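Local coordinates for putative uncharacterized protein (PDB 3F4S), which probably acts as a DsbA-type thiol-disulfide oxidoreductase of the thioredoxin fold, introducing disulfide bonds into substrate proteins, at residues E45-C51 with L167-P173. The protein carries 1 engineered substitution. Coordinates in Å, arbitrary orientation, origin at the centre of the assembly. Residue numbers count along the deposited sequence, not the author numbering.
Sequences EYASLTC and LGITAVP. Engineered in segment 167-173: Val172 (natural residue Thr).
Residues 45-47 are the extended end of strand 41-47; the chain then runs through a type I turn, Ser48 to Cys51, closed by Cys51 N to Ser48 O at 3.2 Å. Residues 167-173 form an irregular loop that meets it closest at Ala47 and Pro173, whose CA atoms lie 4.6 Å apart. Glu45, all trans through chi2, brings OE2 to 4.4 Å from Pro173 CB, while its carboxylate hydrogen-bonds Tyr77 and His58. Tyr46, chi1 m, points toward the loop: Ile169 CD1 makes a CH-pi contact over one ring face, 3.8 Å from the centroid, and Leu167 CD1 lies 3.8 Å from Tyr46 CE2. The Tyr46 hydroxyl is hydrogen-bonded to Arg80. Tyr46 O receives a CA-H...O contact from Pro173 CA at 3.4 Å and touches CG1 of the engineered Val172 at 3.6 Å. Ala47 CB packs on Pro173 CB at 4.1 Å. Ser48 CB lies 4.2 Å from Val172 CG2, and its OG accepts from Thr50 N at 3.2 Å, an ST turn. Cys51, N-cap of helix 52-60 and disulfide-bonded to Cys54, places SG 3.9 Å from Val172 O. Pro173 follows a cis peptide bond; this cis-Pro loop beside the CxxC disulfide is a hallmark of the thioredoxin fold and, as in DsbA relatives, probably borders the substrate-binding site. Positive phi at Gly168 turns the chain out of helix 150-167, and beyond Pro173 it enters strand 174-179, the antiparallel neighbour of strand 41-47, whose other neighbour is the parallel strand 75-81.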
ATOM      1  N   GLU A  45      -0.581  -4.927  -0.777  1.00 19.13           N
ATOM      2  CA  GLU A  45      -1.609  -4.170  -1.469  1.00 18.54           C
ATOM      3  C   GLU A  45      -0.970  -3.264  -2.513  1.00 17.75           C
ATOM      4  O   GLU A  45      -0.018  -2.541  -2.210  1.00 19.71           O
ATOM      5  CB  GLU A  45      -2.404  -3.307  -0.479  1.00 18.59           C
ATOM      6  CG  GLU A  45      -3.378  -2.371  -1.178  1.00 17.89           C
ATOM      7  CD  GLU A  45      -4.123  -1.430  -0.226  1.00 18.19           C
ATOM      8  OE1 GLU A  45      -3.977  -1.557   1.012  1.00 21.23           O
ATOM      9  OE2 GLU A  45      -4.864  -0.555  -0.724  1.00 19.60           O
ATOM     10  N   TYR A  46      -1.496  -3.300  -3.736  1.00 17.55           N
ATOM     11  CA  TYR A  46      -1.181  -2.291  -4.741  1.00 19.13           C
ATOM     12  C   TYR A  46      -2.389  -1.380  -4.916  1.00 18.15           C
ATOM     13  O   TYR A  46      -3.503  -1.853  -5.151  1.00 18.83           O
ATOM     14  CB  TYR A  46      -0.865  -2.937  -6.088  1.00 20.65           C
ATOM     15  CG  TYR A  46       0.478  -3.621  -6.178  1.00 20.21           C
ATOM     16  CD1 TYR A  46       1.605  -2.930  -6.618  1.00 18.86           C
ATOM     17  CD2 TYR A  46       0.617  -4.961  -5.838  1.00 21.76           C
ATOM     18  CE1 TYR A  46       2.842  -3.562  -6.719  1.00 19.16           C
ATOM     19  CE2 TYR A  46       1.846  -5.602  -5.931  1.00 21.62           C
ATOM     20  CZ  TYR A  46       2.952  -4.898  -6.369  1.00 21.31           C
ATOM     21  OH  TYR A  46       4.161  -5.536  -6.470  1.00 23.75           O
ATOM     22  N   ALA A  47      -2.177  -0.072  -4.823  1.00 16.59           N
ATOM     23  CA  ALA A  47      -3.278   0.865  -5.020  1.00 17.38           C
ATOM     24  C   ALA A  47      -2.774   2.226  -5.467  1.00 18.01           C
ATOM     25  O   ALA A  47      -1.635   2.591  -5.200  1.00 17.73           O
ATOM     26  CB  ALA A  47      -4.100   1.004  -3.738  1.00 17.71           C
ATOM     27  N   SER A  48      -3.639   2.962  -6.157  1.00 15.92           N
ATOM     28  CA  SER A  48      -3.394   4.348  -6.509  1.00 16.25           C
ATOM     29  C   SER A  48      -3.978   5.228  -5.415  1.00 16.44           C
ATOM     30  O   SER A  48      -5.111   5.002  -4.963  1.00 16.96           O
ATOM     31  CB  SER A  48      -4.083   4.673  -7.835  1.00 16.81           C
ATOM     32  OG  SER A  48      -4.305   6.064  -7.957  1.00 16.55           O
ATOM     33  N   LEU A  49      -3.224   6.237  -4.994  1.00 15.92           N
ATOM     34  CA  LEU A  49      -3.683   7.123  -3.933  1.00 15.66           C
ATOM     35  C   LEU A  49      -4.882   7.990  -4.335  1.00 15.40           C
ATOM     36  O   LEU A  49      -5.546   8.563  -3.471  1.00 16.42           O
ATOM     37  CB  LEU A  49      -2.538   8.007  -3.428  1.00 17.55           C
ATOM     38  CG  LEU A  49      -1.418   7.269  -2.685  1.00 18.09           C
ATOM     39  CD1 LEU A  49      -0.200   8.169  -2.446  1.00 20.13           C
ATOM     40  CD2 LEU A  49      -1.934   6.712  -1.363  1.00 19.95           C
ATOM     41  N   THR A  50      -5.146   8.090  -5.637  1.00 15.36           N
ATOM     42  CA  THR A  50      -6.217   8.938  -6.159  1.00 15.27           C
ATOM     43  C   THR A  50      -7.426   8.117  -6.607  1.00 14.96           C
ATOM     44  O   THR A  50      -8.386   8.644  -7.173  1.00 17.52           O
ATOM     45  CB  THR A  50      -5.725   9.762  -7.357  1.00 16.40           C
ATOM     46  OG1 THR A  50      -5.228   8.871  -8.365  1.00 17.46           O
ATOM     47  CG2 THR A  50      -4.616  10.728  -6.936  1.00 18.76           C
ATOM     48  N   CYS A  51      -7.373   6.816  -6.363  0.50 16.02           N
ATOM     49  CA  CYS A  51      -8.446   5.924  -6.783  0.50 17.31           C
ATOM     50  C   CYS A  51      -9.591   5.923  -5.768  0.50 16.05           C
ATOM     51  O   CYS A  51      -9.393   5.625  -4.593  0.50 16.44           O
ATOM     52  CB  CYS A  51      -7.894   4.516  -6.990  0.50 22.00           C
ATOM     53  SG  CYS A  51      -9.156   3.249  -7.143  0.50 24.87           S
ATOM     54  N   LEU A 167       2.642  -9.643 -12.399  1.00 34.67           N
ATOM     55  CA  LEU A 167       1.467  -9.962 -11.602  1.00 35.49           C
ATOM     56  C   LEU A 167       0.155  -9.707 -12.342  1.00 38.70           C
ATOM     57  O   LEU A 167      -0.920 -10.004 -11.824  1.00 41.48           O
ATOM     58  CB  LEU A 167       1.498  -9.205 -10.271  1.00 33.86           C
ATOM     59  CG  LEU A 167       2.693  -9.506  -9.368  1.00 33.25           C
ATOM     60  CD1 LEU A 167       2.742  -8.542  -8.188  1.00 32.44           C
ATOM     61  CD2 LEU A 167       2.642 -10.945  -8.895  1.00 33.89           C
ATOM     62  N   GLY A 168       0.246  -9.161 -13.550  1.00 37.56           N
ATOM     63  CA  GLY A 168      -0.927  -8.938 -14.380  1.00 38.37           C
ATOM     64  C   GLY A 168      -1.900  -7.896 -13.855  1.00 39.15           C
ATOM     65  O   GLY A 168      -3.107  -7.987 -14.090  1.00 39.84           O
ATOM     66  N   ILE A 169      -1.385  -6.893 -13.154  1.00 36.20           N
ATOM     67  CA  ILE A 169      -2.252  -5.871 -12.581  1.00 33.99           C
ATOM     68  C   ILE A 169      -2.737  -4.872 -13.630  1.00 35.33           C
ATOM     69  O   ILE A 169      -1.940  -4.251 -14.335  1.00 35.90           O
ATOM     70  CB  ILE A 169      -1.569  -5.129 -11.419  1.00 30.50           C
ATOM     71  CG1 ILE A 169      -1.148  -6.129 -10.342  1.00 29.62           C
ATOM     72  CG2 ILE A 169      -2.501  -4.072 -10.838  1.00 29.51           C
ATOM     73  CD1 ILE A 169      -0.576  -5.482  -9.104  1.00 30.36           C
ATOM     74  N   THR A 170      -4.055  -4.730 -13.734  1.00 37.28           N
ATOM     75  CA  THR A 170      -4.641  -3.733 -14.622  1.00 39.05           C
ATOM     76  C   THR A 170      -5.422  -2.705 -13.816  1.00 42.24           C
ATOM     77  O   THR A 170      -5.165  -1.502 -13.908  1.00 47.70           O
ATOM     78  CB  THR A 170      -5.548  -4.379 -15.685  1.00 41.27           C
ATOM     79  OG1 THR A 170      -6.624  -5.069 -15.042  1.00 43.09           O
ATOM     80  CG2 THR A 170      -4.751  -5.373 -16.526  1.00 40.89           C
ATOM     81  N   ALA A 171      -6.363  -3.183 -13.009  1.00 38.72           N
ATOM     82  CA  ALA A 171      -7.166  -2.305 -12.170  1.00 34.90           C
ATOM     83  C   ALA A 171      -6.725  -2.380 -10.715  1.00 31.03           C
ATOM     84  O   ALA A 171      -6.158  -3.377 -10.277  1.00 33.25           O
ATOM     85  CB  ALA A 171      -8.632  -2.662 -12.286  1.00 35.83           C
ATOM     86  N   VAL A 172      -6.991  -1.316  -9.966  0.50 29.11           N
ATOM     87  CA  VAL A 172      -6.665  -1.280  -8.550  0.50 27.08           C
ATOM     88  C   VAL A 172      -7.933  -0.997  -7.746  0.50 27.63           C
ATOM     89  O   VAL A 172      -8.896  -0.437  -8.278  0.50 28.86           O
ATOM     90  CB  VAL A 172      -5.559  -0.232  -8.248  0.50 23.85           C
ATOM     91  CG1 VAL A 172      -4.188  -0.813  -8.561  0.50 23.70           C
ATOM     92  CG2 VAL A 172      -5.799   1.057  -9.039  0.50 22.78           C
ATOM     93  N   PRO A 173      -7.945  -1.393  -6.467  1.00 25.83           N
ATOM     94  CA  PRO A 173      -6.807  -2.016  -5.777  1.00 25.21           C
ATOM     95  C   PRO A 173      -6.687  -3.525  -6.008  1.00 24.28           C
ATOM     96  O   PRO A 173      -7.637  -4.194  -6.420  1.00 24.58           O
ATOM     97  CB  PRO A 173      -7.127  -1.753  -4.313  1.00 26.64           C
ATOM     98  CG  PRO A 173      -8.635  -1.799  -4.266  1.00 26.94           C
ATOM     99  CD  PRO A 173      -9.123  -1.267  -5.587  1.00 26.99           C
TER